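Local coordinates for protein ethylbenzene dehydrogenase alpha-subunit (Aromatoleum aromaticum, PDB 2IVF) that binds a molybdenum atom, two pterin guanine dinucleotides and an iron/sulfur cluster as the alpha subunit of a molybdopterin oxidoreductase, at residues W471-T476 against W797-K802; S524-G529 against S778-A783; H782-D787 against P791-R796. All blocks are in the same frame, centred on the assembly; numbering follows the deposited sequence.

Interaction 1 of 3, residues W471-T476 against W797-K802; sequences WGKPGT and WHFDDK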
ATOM      1  N   TRP A 471     -14.041   7.704 -26.991  1.00 22.52           N
ATOM      2  CA  TRP A 471     -12.679   7.175 -27.175  1.00 21.59           C
ATOM      3  C   TRP A 471     -11.960   7.858 -28.295  1.00 21.09           C
ATOM      4  O   TRP A 471     -12.580   8.547 -29.115  1.00 21.03           O
ATOM      5  CB  TRP A 471     -12.645   5.631 -27.246  1.00 21.18           C
ATOM      6  CG  TRP A 471     -13.153   5.017 -28.508  1.00 20.75           C
ATOM      7  CD1 TRP A 471     -12.659   5.212 -29.770  1.00 21.98           C
ATOM      8  CD2 TRP A 471     -14.189   4.035 -28.619  1.00 21.65           C
ATOM      9  NE1 TRP A 471     -13.351   4.423 -30.652  1.00 22.58           N
ATOM     10  CE2 TRP A 471     -14.286   3.683 -29.968  1.00 19.48           C
ATOM     11  CE3 TRP A 471     -15.049   3.424 -27.695  1.00 20.70           C
ATOM     12  CZ2 TRP A 471     -15.232   2.768 -30.437  1.00 22.12           C
ATOM     13  CZ3 TRP A 471     -15.962   2.489 -28.139  1.00 21.99           C
ATOM     14  CH2 TRP A 471     -16.063   2.171 -29.507  1.00 21.38           C
ATOM     15  N   GLY A 472     -10.633   7.717 -28.269  1.00 20.79           N
ATOM     16  CA  GLY A 472      -9.773   8.299 -29.256  1.00 21.25           C
ATOM     17  C   GLY A 472      -9.555   9.788 -29.140  1.00 21.60           C
ATOM     18  O   GLY A 472      -9.021  10.408 -30.061  1.00 22.00           O
ATOM     19  N   LYS A 473      -9.897  10.325 -27.965  1.00 21.99           N
ATOM     20  CA  LYS A 473      -9.887  11.758 -27.719  1.00 22.02           C
ATOM     21  C   LYS A 473      -9.178  12.073 -26.406  1.00 21.89           C
ATOM     22  O   LYS A 473      -9.107  11.237 -25.470  1.00 23.84           O
ATOM     23  CB  LYS A 473     -11.320  12.273 -27.668  1.00 22.07           C
ATOM     24  CG  LYS A 473     -12.137  12.031 -28.915  1.00 22.42           C
ATOM     25  CD  LYS A 473     -13.643  12.246 -28.610  1.00 23.54           C
ATOM     26  CE  LYS A 473     -14.449  12.021 -29.886  1.00 23.35           C
ATOM     27  NZ  LYS A 473     -15.904  12.173 -29.669  1.00 24.19           N
ATOM     28  N   PRO A 474      -8.581  13.251 -26.347  1.00 21.49           N
ATOM     29  CA  PRO A 474      -7.997  13.660 -25.078  1.00 22.57           C
ATOM     30  C   PRO A 474      -9.010  13.536 -23.972  1.00 22.51           C
ATOM     31  O   PRO A 474     -10.188  13.828 -24.187  1.00 22.90           O
ATOM     32  CB  PRO A 474      -7.632  15.118 -25.323  1.00 22.22           C
ATOM     33  CG  PRO A 474      -7.366  15.212 -26.728  1.00 23.67           C
ATOM     34  CD  PRO A 474      -8.361  14.259 -27.394  1.00 21.35           C
ATOM     35  N   GLY A 475      -8.567  13.041 -22.817  1.00 22.93           N
ATOM     36  CA  GLY A 475      -9.424  12.822 -21.690  1.00 23.21           C
ATOM     37  C   GLY A 475     -10.306  11.604 -21.794  1.00 22.64           C
ATOM     38  O   GLY A 475     -11.249  11.479 -21.046  1.00 23.94           O
ATOM     39  N   THR A 476     -10.004  10.683 -22.695  1.00 23.06           N
ATOM     40  CA  THR A 476     -10.674   9.400 -22.731  1.00 22.68           C
ATOM     41  C   THR A 476      -9.636   8.309 -22.482  1.00 23.62           C
ATOM     42  O   THR A 476      -8.436   8.553 -22.511  1.00 23.28           O
ATOM     43  CB  THR A 476     -11.345   9.146 -24.071  1.00 22.56           C
ATOM     44  OG1 THR A 476     -10.344   9.021 -25.102  1.00 22.79           O
ATOM     45  CG2 THR A 476     -12.294  10.305 -24.420  1.00 23.94           C
ATOM     46  N   TRP A 797      -5.670   6.930 -33.515  1.00 22.56           N
ATOM     47  CA  TRP A 797      -5.617   6.518 -34.936  1.00 22.77           C
ATOM     48  C   TRP A 797      -6.979   6.027 -35.432  1.00 22.25           C
ATOM     49  O   TRP A 797      -7.368   6.231 -36.607  1.00 22.60           O
ATOM     50  CB  TRP A 797      -4.569   5.425 -35.136  1.00 23.70           C
ATOM     51  CG  TRP A 797      -3.186   5.829 -34.800  1.00 24.41           C
ATOM     52  CD1 TRP A 797      -2.688   7.100 -34.760  1.00 24.81           C
ATOM     53  CD2 TRP A 797      -2.087   4.962 -34.527  1.00 25.47           C
ATOM     54  NE1 TRP A 797      -1.364   7.083 -34.412  1.00 25.44           N
ATOM     55  CE2 TRP A 797      -0.957   5.788 -34.267  1.00 25.37           C
ATOM     56  CE3 TRP A 797      -1.935   3.571 -34.490  1.00 25.68           C
ATOM     57  CZ2 TRP A 797       0.300   5.268 -33.980  1.00 25.36           C
ATOM     58  CZ3 TRP A 797      -0.678   3.051 -34.181  1.00 25.50           C
ATOM     59  CH2 TRP A 797       0.411   3.902 -33.896  1.00 24.97           C
ATOM     60  N   HIS A 798      -7.694   5.334 -34.563  1.00 22.14           N
ATOM     61  CA  HIS A 798      -9.033   4.903 -34.909  1.00 22.67           C
ATOM     62  C   HIS A 798      -9.950   6.089 -35.144  1.00 22.42           C
ATOM     63  O   HIS A 798     -10.684   6.120 -36.137  1.00 22.24           O
ATOM     64  CB  HIS A 798      -9.606   3.935 -33.876  1.00 21.39           C
ATOM     65  CG  HIS A 798      -8.722   2.746 -33.637  1.00 21.20           C
ATOM     66  ND1 HIS A 798      -8.384   1.870 -34.638  1.00 20.70           N
ATOM     67  CD2 HIS A 798      -8.078   2.319 -32.524  1.00 20.67           C
ATOM     68  CE1 HIS A 798      -7.584   0.933 -34.148  1.00 22.57           C
ATOM     69  NE2 HIS A 798      -7.383   1.185 -32.864  1.00 18.05           N
ATOM     70  N   PHE A 799      -9.896   7.071 -34.269  1.00 23.67           N
ATOM     71  CA  PHE A 799     -10.788   8.223 -34.396  1.00 23.96           C
ATOM     72  C   PHE A 799     -10.350   9.264 -35.425  1.00 24.97           C
ATOM     73  O   PHE A 799     -11.126   9.583 -36.361  1.00 25.92           O
ATOM     74  CB  PHE A 799     -11.029   8.869 -33.026  1.00 25.49           C
ATOM     75  CG  PHE A 799     -11.867  10.079 -33.106  1.00 24.20           C
ATOM     76  CD1 PHE A 799     -13.202   9.975 -33.452  1.00 26.62           C
ATOM     77  CD2 PHE A 799     -11.315  11.338 -32.862  1.00 26.14           C
ATOM     78  CE1 PHE A 799     -14.002  11.112 -33.565  1.00 28.03           C
ATOM     79  CE2 PHE A 799     -12.094  12.484 -32.964  1.00 27.51           C
ATOM     80  CZ  PHE A 799     -13.440  12.376 -33.331  1.00 28.21           C
ATOM     81  N   ASP A 800      -9.141   9.805 -35.284  1.00 25.19           N
ATOM     82  CA  ASP A 800      -8.623  10.832 -36.233  1.00 25.27           C
ATOM     83  C   ASP A 800      -8.376  10.280 -37.609  1.00 24.87           C
ATOM     84  O   ASP A 800      -8.664  10.929 -38.598  1.00 25.95           O
ATOM     85  CB  ASP A 800      -7.293  11.453 -35.748  1.00 25.56           C
ATOM     86  CG  ASP A 800      -7.494  12.507 -34.647  1.00 28.17           C
ATOM     87  OD1 ASP A 800      -8.650  12.937 -34.426  1.00 31.94           O
ATOM     88  OD2 ASP A 800      -6.502  12.917 -34.012  1.00 28.25           O
ATOM     89  N   ASP A 801      -7.755   9.114 -37.665  1.00 24.98           N
ATOM     90  CA  ASP A 801      -7.268   8.547 -38.908  1.00 25.19           C
ATOM     91  C   ASP A 801      -8.215   7.534 -39.532  1.00 24.57           C
ATOM     92  O   ASP A 801      -8.007   7.067 -40.645  1.00 24.55           O
ATOM     93  CB  ASP A 801      -5.890   7.891 -38.675  1.00 26.37           C
ATOM     94  CG  ASP A 801      -4.798   8.917 -38.427  1.00 28.98           C
ATOM     95  OD1 ASP A 801      -5.055  10.103 -38.725  1.00 30.43           O
ATOM     96  OD2 ASP A 801      -3.711   8.512 -37.949  1.00 31.61           O
ATOM     97  N   LYS A 802      -9.227   7.156 -38.777  1.00 24.36           N
ATOM     98  CA  LYS A 802     -10.214   6.199 -39.216  1.00 24.00           C
ATOM     99  C   LYS A 802      -9.600   4.834 -39.448  1.00 23.04           C
ATOM    100  O   LYS A 802     -10.046   4.088 -40.306  1.00 22.51           O
ATOM    101  CB  LYS A 802     -10.962   6.704 -40.443  1.00 23.77           C
ATOM    102  CG  LYS A 802     -11.481   8.121 -40.296  1.00 23.73           C
ATOM    103  CD  LYS A 802     -12.405   8.310 -39.105  1.00 23.47           C
ATOM    104  CE  LYS A 802     -12.659   9.812 -38.843  1.00 24.18           C
ATOM    105  NZ  LYS A 802     -13.428  10.009 -37.587  1.00 22.26           N
TER

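Interaction 2 of 3, residues S524-G529 against S778-A783; sequences STDEMG and SRYAHA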
ATOM      1  N   SER A 524      -5.125  -5.434 -44.514  1.00 31.06           N
ATOM      2  CA  SER A 524      -4.566  -5.630 -43.188  1.00 29.99           C
ATOM      3  C   SER A 524      -3.703  -4.448 -42.792  1.00 28.90           C
ATOM      4  O   SER A 524      -3.115  -3.802 -43.649  1.00 28.26           O
ATOM      5  CB  SER A 524      -3.699  -6.889 -43.140  1.00 30.20           C
ATOM      6  OG  SER A 524      -4.489  -8.043 -43.329  1.00 30.52           O
ATOM      7  N   THR A 525      -3.637  -4.193 -41.486  1.00 27.64           N
ATOM      8  CA  THR A 525      -2.795  -3.133 -40.917  1.00 26.65           C
ATOM      9  C   THR A 525      -1.557  -3.697 -40.235  1.00 25.75           C
ATOM     10  O   THR A 525      -1.453  -4.897 -39.937  1.00 24.30           O
ATOM     11  CB  THR A 525      -3.553  -2.342 -39.867  1.00 26.22           C
ATOM     12  OG1 THR A 525      -3.988  -3.244 -38.846  1.00 25.78           O
ATOM     13  CG2 THR A 525      -4.766  -1.642 -40.471  1.00 26.19           C
ATOM     14  N   ASP A 526      -0.617  -2.803 -39.953  1.00 25.36           N
ATOM     15  CA  ASP A 526       0.560  -3.164 -39.169  1.00 24.61           C
ATOM     16  C   ASP A 526       0.167  -3.869 -37.878  1.00 24.05           C
ATOM     17  O   ASP A 526       0.786  -4.870 -37.473  1.00 22.65           O
ATOM     18  CB  ASP A 526       1.432  -1.926 -38.894  1.00 25.04           C
ATOM     19  CG  ASP A 526       0.621  -0.696 -38.446  1.00 27.01           C
ATOM     20  OD1 ASP A 526      -0.511  -0.804 -37.926  1.00 22.74           O
ATOM     21  OD2 ASP A 526       1.144   0.414 -38.637  1.00 30.74           O
ATOM     22  N   GLU A 527      -0.886  -3.352 -37.250  1.00 23.16           N
ATOM     23  CA  GLU A 527      -1.356  -3.869 -35.972  1.00 23.24           C
ATOM     24  C   GLU A 527      -1.699  -5.345 -36.107  1.00 22.11           C
ATOM     25  O   GLU A 527      -1.382  -6.158 -35.244  1.00 21.54           O
ATOM     26  CB  GLU A 527      -2.581  -3.080 -35.515  1.00 23.13           C
ATOM     27  CG  GLU A 527      -3.160  -3.583 -34.219  1.00 24.23           C
ATOM     28  CD  GLU A 527      -4.238  -2.711 -33.636  1.00 24.77           C
ATOM     29  OE1 GLU A 527      -4.527  -2.931 -32.431  1.00 24.94           O
ATOM     30  OE2 GLU A 527      -4.786  -1.836 -34.355  1.00 28.27           O
ATOM     31  N   MET A 528      -2.284  -5.695 -37.242  1.00 22.73           N
ATOM     32  CA  MET A 528      -2.680  -7.078 -37.525  1.00 23.17           C
ATOM     33  C   MET A 528      -1.472  -7.973 -37.828  1.00 23.25           C
ATOM     34  O   MET A 528      -1.399  -9.134 -37.382  1.00 23.28           O
ATOM     35  CB  MET A 528      -3.642  -7.079 -38.699  1.00 23.48           C
ATOM     36  CG  MET A 528      -4.950  -6.383 -38.371  1.00 22.52           C
ATOM     37  SD  MET A 528      -5.993  -6.213 -39.805  1.00 23.36           S
ATOM     38  CE  MET A 528      -7.125  -4.973 -39.228  1.00 24.04           C
ATOM     39  N   GLY A 529      -0.516  -7.426 -38.556  1.00 23.15           N
ATOM     40  CA  GLY A 529       0.732  -8.131 -38.826  1.00 24.19           C
ATOM     41  C   GLY A 529       1.437  -8.443 -37.525  1.00 24.59           C
ATOM     42  O   GLY A 529       1.951  -9.550 -37.331  1.00 25.01           O
ATOM     43  N   SER A 778       1.931  -3.137 -27.800  1.00 24.68           N
ATOM     44  CA  SER A 778       1.479  -1.810 -27.376  1.00 25.16           C
ATOM     45  C   SER A 778       1.658  -0.728 -28.427  1.00 25.71           C
ATOM     46  O   SER A 778       0.897   0.222 -28.484  1.00 26.61           O
ATOM     47  CB  SER A 778       2.210  -1.380 -26.114  1.00 24.55           C
ATOM     48  OG  SER A 778       1.810  -2.097 -24.986  1.00 23.05           O
ATOM     49  N   ARG A 779       2.724  -0.816 -29.202  1.00 25.94           N
ATOM     50  CA  ARG A 779       3.000   0.181 -30.187  1.00 26.68           C
ATOM     51  C   ARG A 779       1.803   0.344 -31.115  1.00 25.97           C
ATOM     52  O   ARG A 779       1.498   1.464 -31.518  1.00 25.40           O
ATOM     53  CB  ARG A 779       4.229  -0.178 -31.005  1.00 27.24           C
ATOM     54  CG  ARG A 779       4.492   0.812 -32.078  1.00 28.48           C
ATOM     55  CD  ARG A 779       5.529   0.372 -33.037  1.00 33.08           C
ATOM     56  NE  ARG A 779       5.941   1.463 -33.936  1.00 37.20           N
ATOM     57  CZ  ARG A 779       6.647   2.545 -33.565  1.00 42.07           C
ATOM     58  NH1 ARG A 779       7.034   2.741 -32.285  1.00 41.46           N
ATOM     59  NH2 ARG A 779       6.976   3.457 -34.489  1.00 43.58           N
ATOM     60  N   TYR A 780       1.121  -0.770 -31.425  1.00 24.26           N
ATOM     61  CA  TYR A 780       0.017  -0.749 -32.365  1.00 24.27           C
ATOM     62  C   TYR A 780      -1.306  -0.729 -31.634  1.00 22.78           C
ATOM     63  O   TYR A 780      -2.181   0.017 -32.043  1.00 23.91           O
ATOM     64  CB  TYR A 780       0.069  -1.951 -33.303  1.00 24.32           C
ATOM     65  CG  TYR A 780       1.401  -2.072 -33.957  1.00 26.50           C
ATOM     66  CD1 TYR A 780       1.731  -1.276 -35.037  1.00 26.09           C
ATOM     67  CD2 TYR A 780       2.363  -2.942 -33.456  1.00 29.28           C
ATOM     68  CE1 TYR A 780       2.973  -1.369 -35.628  1.00 26.68           C
ATOM     69  CE2 TYR A 780       3.624  -3.036 -34.040  1.00 27.89           C
ATOM     70  CZ  TYR A 780       3.918  -2.246 -35.119  1.00 27.25           C
ATOM     71  OH  TYR A 780       5.189  -2.318 -35.679  1.00 28.07           O
ATOM     72  N   ALA A 781      -1.418  -1.472 -30.525  1.00 22.84           N
ATOM     73  CA  ALA A 781      -2.675  -1.588 -29.805  1.00 22.43           C
ATOM     74  C   ALA A 781      -3.100  -0.204 -29.293  1.00 23.00           C
ATOM     75  O   ALA A 781      -4.270   0.175 -29.358  1.00 23.08           O
ATOM     76  CB  ALA A 781      -2.570  -2.571 -28.624  1.00 20.82           C
ATOM     77  N   HIS A 782      -2.125   0.496 -28.709  1.00 22.00           N
ATOM     78  CA  HIS A 782      -2.359   1.757 -28.048  1.00 22.46           C
ATOM     79  C   HIS A 782      -2.977   2.763 -29.036  1.00 22.01           C
ATOM     80  O   HIS A 782      -3.731   3.688 -28.639  1.00 20.14           O
ATOM     81  CB  HIS A 782      -1.047   2.242 -27.422  1.00 22.60           C
ATOM     82  CG  HIS A 782      -1.128   3.615 -26.854  1.00 20.67           C
ATOM     83  ND1 HIS A 782      -1.847   3.919 -25.714  1.00 22.20           N
ATOM     84  CD2 HIS A 782      -0.622   4.781 -27.314  1.00 21.48           C
ATOM     85  CE1 HIS A 782      -1.745   5.218 -25.489  1.00 23.32           C
ATOM     86  NE2 HIS A 782      -1.037   5.769 -26.464  1.00 19.69           N
ATOM     87  N   ALA A 783      -2.602   2.596 -30.301  1.00 21.62           N
ATOM     88  CA  ALA A 783      -3.148   3.281 -31.440  1.00 22.37           C
ATOM     89  C   ALA A 783      -3.070   4.811 -31.300  1.00 23.12           C
ATOM     90  O   ALA A 783      -4.047   5.540 -31.524  1.00 22.66           O
ATOM     91  CB  ALA A 783      -4.569   2.770 -31.741  1.00 22.53           C
TER
HETATM   92  O   HOH W   1      -3.032   0.410 -34.521  1.00 22.74           O

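Interaction 3 of 3, residues H782-D787 against P791-R796; sequences HANEVD and PIYPMR. With ACT (acetate ion), chain J.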
ATOM      1  N   HIS A 782      -2.125   0.496 -28.709  1.00 22.00           N
ATOM      2  CA  HIS A 782      -2.359   1.757 -28.048  1.00 22.46           C
ATOM      3  C   HIS A 782      -2.977   2.763 -29.036  1.00 22.01           C
ATOM      4  O   HIS A 782      -3.731   3.688 -28.639  1.00 20.14           O
ATOM      5  CB  HIS A 782      -1.047   2.242 -27.422  1.00 22.60           C
ATOM      6  CG  HIS A 782      -1.128   3.615 -26.854  1.00 20.67           C
ATOM      7  ND1 HIS A 782      -1.847   3.919 -25.714  1.00 22.20           N
ATOM      8  CD2 HIS A 782      -0.622   4.781 -27.314  1.00 21.48           C
ATOM      9  CE1 HIS A 782      -1.745   5.218 -25.489  1.00 23.32           C
ATOM     10  NE2 HIS A 782      -1.037   5.769 -26.464  1.00 19.69           N
ATOM     11  N   ALA A 783      -2.602   2.596 -30.301  1.00 21.62           N
ATOM     12  CA  ALA A 783      -3.148   3.281 -31.440  1.00 22.37           C
ATOM     13  C   ALA A 783      -3.070   4.811 -31.300  1.00 23.12           C
ATOM     14  O   ALA A 783      -4.047   5.540 -31.524  1.00 22.66           O
ATOM     15  CB  ALA A 783      -4.569   2.770 -31.741  1.00 22.53           C
ATOM     16  N   ASN A 784      -1.892   5.256 -30.862  1.00 22.84           N
ATOM     17  CA  ASN A 784      -1.509   6.675 -30.777  1.00 22.87           C
ATOM     18  C   ASN A 784       0.013   6.720 -30.609  1.00 23.41           C
ATOM     19  O   ASN A 784       0.623   5.718 -30.167  1.00 22.67           O
ATOM     20  CB  ASN A 784      -2.177   7.368 -29.601  1.00 22.50           C
ATOM     21  CG  ASN A 784      -2.232   8.865 -29.769  1.00 23.43           C
ATOM     22  OD1 ASN A 784      -1.818   9.412 -30.796  1.00 23.75           O
ATOM     23  ND2 ASN A 784      -2.753   9.535 -28.785  1.00 22.12           N
ATOM     24  N   GLU A 785       0.633   7.830 -30.979  1.00 22.93           N
ATOM     25  CA  GLU A 785       2.050   7.968 -30.751  1.00 23.71           C
ATOM     26  C   GLU A 785       2.209   8.650 -29.422  1.00 23.34           C
ATOM     27  O   GLU A 785       1.235   9.252 -28.894  1.00 22.09           O
ATOM     28  CB  GLU A 785       2.807   8.685 -31.879  1.00 26.25           C
ATOM     29  CG  GLU A 785       2.252   9.934 -32.424  1.00 30.78           C
ATOM     30  CD  GLU A 785       0.996   9.748 -33.297  1.00 32.53           C
ATOM     31  OE1 GLU A 785       0.978   8.989 -34.304  1.00 32.92           O
ATOM     32  OE2 GLU A 785       0.033  10.420 -32.940  1.00 32.74           O
ATOM     33  N   VAL A 786       3.383   8.485 -28.837  1.00 23.06           N
ATOM     34  CA  VAL A 786       3.704   9.162 -27.581  1.00 22.17           C
ATOM     35  C   VAL A 786       4.279  10.534 -27.913  1.00 22.51           C
ATOM     36  O   VAL A 786       5.149  10.645 -28.759  1.00 23.14           O
ATOM     37  CB  VAL A 786       4.706   8.352 -26.738  1.00 24.06           C
ATOM     38  CG1 VAL A 786       5.138   9.168 -25.539  1.00 22.29           C
ATOM     39  CG2 VAL A 786       4.136   6.919 -26.331  1.00 21.49           C
ATOM     40  N   ASP A 787       3.735  11.577 -27.282  1.00 22.03           N
ATOM     41  CA  ASP A 787       4.191  12.947 -27.420  1.00 21.77           C
ATOM     42  C   ASP A 787       4.360  13.433 -25.967  1.00 21.23           C
ATOM     43  O   ASP A 787       3.398  13.613 -25.228  1.00 20.50           O
ATOM     44  CB  ASP A 787       3.173  13.792 -28.156  1.00 22.60           C
ATOM     45  CG  ASP A 787       3.549  15.257 -28.199  1.00 22.85           C
ATOM     46  OD1 ASP A 787       4.480  15.696 -27.463  1.00 21.49           O
ATOM     47  OD2 ASP A 787       2.919  15.996 -28.959  1.00 26.98           O
ATOM     48  N   PRO A 791      -0.613  14.588 -22.330  1.00 21.87           N
ATOM     49  CA  PRO A 791      -0.997  13.323 -21.778  1.00 22.03           C
ATOM     50  C   PRO A 791      -1.191  12.224 -22.836  1.00 21.65           C
ATOM     51  O   PRO A 791      -1.599  12.479 -23.981  1.00 23.14           O
ATOM     52  CB  PRO A 791      -2.298  13.627 -21.027  1.00 22.46           C
ATOM     53  CG  PRO A 791      -2.237  15.057 -20.701  1.00 21.30           C
ATOM     54  CD  PRO A 791      -1.524  15.668 -21.884  1.00 21.09           C
ATOM     55  N   ILE A 792      -0.725  11.049 -22.457  1.00 21.82           N
ATOM     56  CA  ILE A 792      -0.851   9.851 -23.255  1.00 21.35           C
ATOM     57  C   ILE A 792      -2.304   9.468 -23.202  1.00 21.83           C
ATOM     58  O   ILE A 792      -2.839   9.447 -22.148  1.00 21.25           O
ATOM     59  CB  ILE A 792       0.024   8.727 -22.696  1.00 21.99           C
ATOM     60  CG1 ILE A 792       1.510   9.053 -22.930  1.00 21.96           C
ATOM     61  CG2 ILE A 792      -0.333   7.349 -23.371  1.00 21.21           C
ATOM     62  CD1 ILE A 792       2.487   8.133 -22.237  1.00 20.75           C
ATOM     63  N   TYR A 793      -2.923   9.194 -24.349  1.00 21.86           N
ATOM     64  CA  TYR A 793      -4.273   8.600 -24.380  1.00 21.99           C
ATOM     65  C   TYR A 793      -4.323   7.718 -25.628  1.00 21.51           C
ATOM     66  O   TYR A 793      -3.595   7.954 -26.595  1.00 20.90           O
ATOM     67  CB  TYR A 793      -5.400   9.664 -24.424  1.00 22.32           C
ATOM     68  CG  TYR A 793      -5.431  10.475 -25.681  1.00 23.48           C
ATOM     69  CD1 TYR A 793      -4.696  11.652 -25.781  1.00 23.07           C
ATOM     70  CD2 TYR A 793      -6.206  10.108 -26.771  1.00 22.56           C
ATOM     71  CE1 TYR A 793      -4.739  12.418 -26.919  1.00 20.66           C
ATOM     72  CE2 TYR A 793      -6.208  10.834 -27.925  1.00 20.13           C
ATOM     73  CZ  TYR A 793      -5.498  11.997 -27.990  1.00 23.02           C
ATOM     74  OH  TYR A 793      -5.514  12.730 -29.114  1.00 23.45           O
ATOM     75  N   PRO A 794      -5.153   6.681 -25.591  1.00 22.11           N
ATOM     76  CA  PRO A 794      -5.166   5.730 -26.712  1.00 22.12           C
ATOM     77  C   PRO A 794      -6.225   5.966 -27.753  1.00 23.34           C
ATOM     78  O   PRO A 794      -7.133   6.768 -27.562  1.00 22.45           O
ATOM     79  CB  PRO A 794      -5.465   4.405 -26.001  1.00 22.76           C
ATOM     80  CG  PRO A 794      -6.500   4.809 -25.009  1.00 22.45           C
ATOM     81  CD  PRO A 794      -6.078   6.248 -24.529  1.00 21.97           C
ATOM     82  N   MET A 795      -6.081   5.243 -28.860  1.00 21.86           N
ATOM     83  CA  MET A 795      -7.099   5.051 -29.884  1.00 23.00           C
ATOM     84  C   MET A 795      -7.272   6.204 -30.842  1.00 22.60           C
ATOM     85  O   MET A 795      -8.183   6.174 -31.693  1.00 22.29           O
ATOM     86  CB  MET A 795      -8.431   4.635 -29.272  1.00 23.34           C
ATOM     87  CG  MET A 795      -8.311   3.427 -28.346  1.00 24.90           C
ATOM     88  SD  MET A 795      -9.903   2.880 -27.734  1.00 29.00           S
ATOM     89  CE  MET A 795     -10.582   2.150 -29.215  1.00 25.68           C
ATOM     90  N   ARG A 796      -6.372   7.194 -30.762  1.00 22.46           N
ATOM     91  CA  ARG A 796      -6.426   8.347 -31.655  1.00 22.64           C
ATOM     92  C   ARG A 796      -6.439   7.944 -33.136  1.00 22.17           C
ATOM     93  O   ARG A 796      -7.077   8.579 -33.923  1.00 22.45           O
ATOM     94  CB  ARG A 796      -5.243   9.261 -31.415  1.00 22.37           C
ATOM     95  CG  ARG A 796      -5.461  10.662 -31.952  1.00 23.68           C
ATOM     96  CD  ARG A 796      -4.209  11.524 -31.898  1.00 23.55           C
ATOM     97  NE  ARG A 796      -3.140  10.957 -32.703  1.00 24.69           N
ATOM     98  CZ  ARG A 796      -3.022  11.061 -34.020  1.00 25.94           C
ATOM     99  NH1 ARG A 796      -3.910  11.726 -34.762  1.00 24.90           N
ATOM    100  NH2 ARG A 796      -1.969  10.514 -34.599  1.00 23.85           N
TER
HETATM  101  C   ACT J1983       6.106   7.379 -31.183  1.00 37.84           C
HETATM  102  O   ACT J1983       5.290   7.087 -30.262  1.00 34.76           O
HETATM  103  OXT ACT J1983       7.219   7.894 -30.846  1.00 38.55           O
HETATM  104  CH3 ACT J1983       5.790   7.112 -32.631  1.00 38.04           C

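Interaction 1 of 3, residues W471-T476 against W797-K802
Lys473 O, in the residue whose side chain reaches Phe799, is gripped twice by Thr476: Thr476 N donates to it at 3.0 Å, and Thr476 OG1 lies 2.6 Å from Lys473 O, in the carbonyl plane on a lone pair. The backbone bond closes a type II beta turn from Lys473 to Thr476, in the loop that follows helix 454-467, and the hydroxyl adds a second grip on its carbonyl. From this turn the lysine chain departs with CG beside its backbone N (chi1 -59°), runs extended and passes slantwise across the ring of Phe799 on helix 796-800. Lys473 CE hangs over one face, 3.9 Å from the Phe799 ring centroid and 21° off the ring normal, a CH-pi contact displaced toward the rim at CZ. The ammonium group carries on to Gly469 O, so both ends of the chain are held. Gly472, which has no side chain, brings its CA to 5.2 Å from Phe799 CA, while Gly472 O meets Phe799 CD2 obliquely at 3.7 Å. At the backbone of the same phenylalanine, Lys802 NZ donates to Phe799 O at 2.6 Å in the carbonyl plane and forms a salt bridge with Glu327. Between the segments the touch is thus methylene and carbonyl against an aromatic ring, and the neighbouring ammonium charge probably polarises the CE hydrogens and favours their place over the pi face.

Interaction 2 of 3, residues S524-G529 against S778-A783
Tyr780 CG stands beside its own backbone N, anti to the carbonyl carbon (chi1 -52°), which swings the ring out from helix 777-781, while Glu527 CG is anti to its backbone N (chi1 178°) and sends an extended chain past Tyr780 in the opposite direction. The partner surface is the first turn of helix 526-540, opened by a capping box: Thr525 OG1 accepts a weak bond from Met528 N, and Thr525 N donates a weak bond back to Met528 SD. The two helices come together through apolar atoms, Glu527 CA and CB each lying 3.6 Å from Tyr780 CB. Asp526 crosses the ring obliquely, its carboxylate plane turned 48° from the ring, and puts CG 3.6 Å from Tyr780 CD1. The aliphatic part of Arg779 covers a ring face, Arg779 CD standing 3.7 Å above the plane of Tyr780. The acids look to lysines for charge: Asp526 OD1 pairs with Lys803, and Glu527 OE1 with Lys234, which also bonds Ala781 O. That lysine therefore ties the Glu527 carboxylate to helix 777-781, and Glu527 OE1 rests 3.5 Å from Ala781 CA. The other carboxylate oxygen reaches the same helix through one water, which donates to Glu527 OE2 at 2.9 Å and to Tyr780 O at 2.6 Å.

Interaction 3 of 3, residues H782-D787 against P791-R796
The loop joining helices 777-781 and 796-800 doubles back on itself here, laying its first residues against the ones that lead into the second helix, whose N-cap is Met795. Met795 N donates to His782 O at 2.8 Å, fastening the start of the loop to that N-cap. At the heart of the fold-back lies the buried amide of Asn784, directed at the other arm by a CG anti to its backbone N (chi1 -159°). Asn784 ND2 gives an almost straight bond (172°) to Tyr793 O at 2.8 Å, with the acceptor in the amide plane, and the same nitrogen sits 3.7 Å above the plane of the Tyr793 ring, over its centre. Asn784 OD1 takes Arg796 NE at 2.8 Å, the donor approaching from above the carbonyl plane, and also a weak bond from Glu785 N. Bonds at both ends of the amide fix its rotation. Arg796 bends at chi3 (61°) to place its guanidinium between partners: Glu785 OE2 receives Arg796 NH2 at 2.6 Å on its syn lone pair, a salt bridge, and Arg796 NH1 forms another with Asp800, four residues on. Glu785 OE1 meanwhile accepts from Trp797 NE1. The other arm packs on the histidine, where Pro794 CA stands over one face of the His782 ring, 4.0 Å from its centroid, and Ile792 CG2 nears His782 CE1 at 3.3 Å. An acetate ion, probably from the crystallisation liquor, accepts through its atom O from Val786 N at 2.8 Å.

All three contacts centre on helix 777-781, helix 796-800 and the loop between them, and lie on the same side of the chain's centre. Interaction 3 closes that loop locally; its centre is about 8 Å from that of interaction 1 and about 12 Å from that of interaction 2, with which it shares His782 and Ala783. Interactions 1 and 2 lie about 15 Å apart and fix the unit to distant parts of the chain, the loop after helix 454-467 and the start of helix 526-540. Both 2 and 3 are nested within the chain span closed by 1. Two short helices late in the chain are thereby tied to segments some 250 to 320 residues earlier.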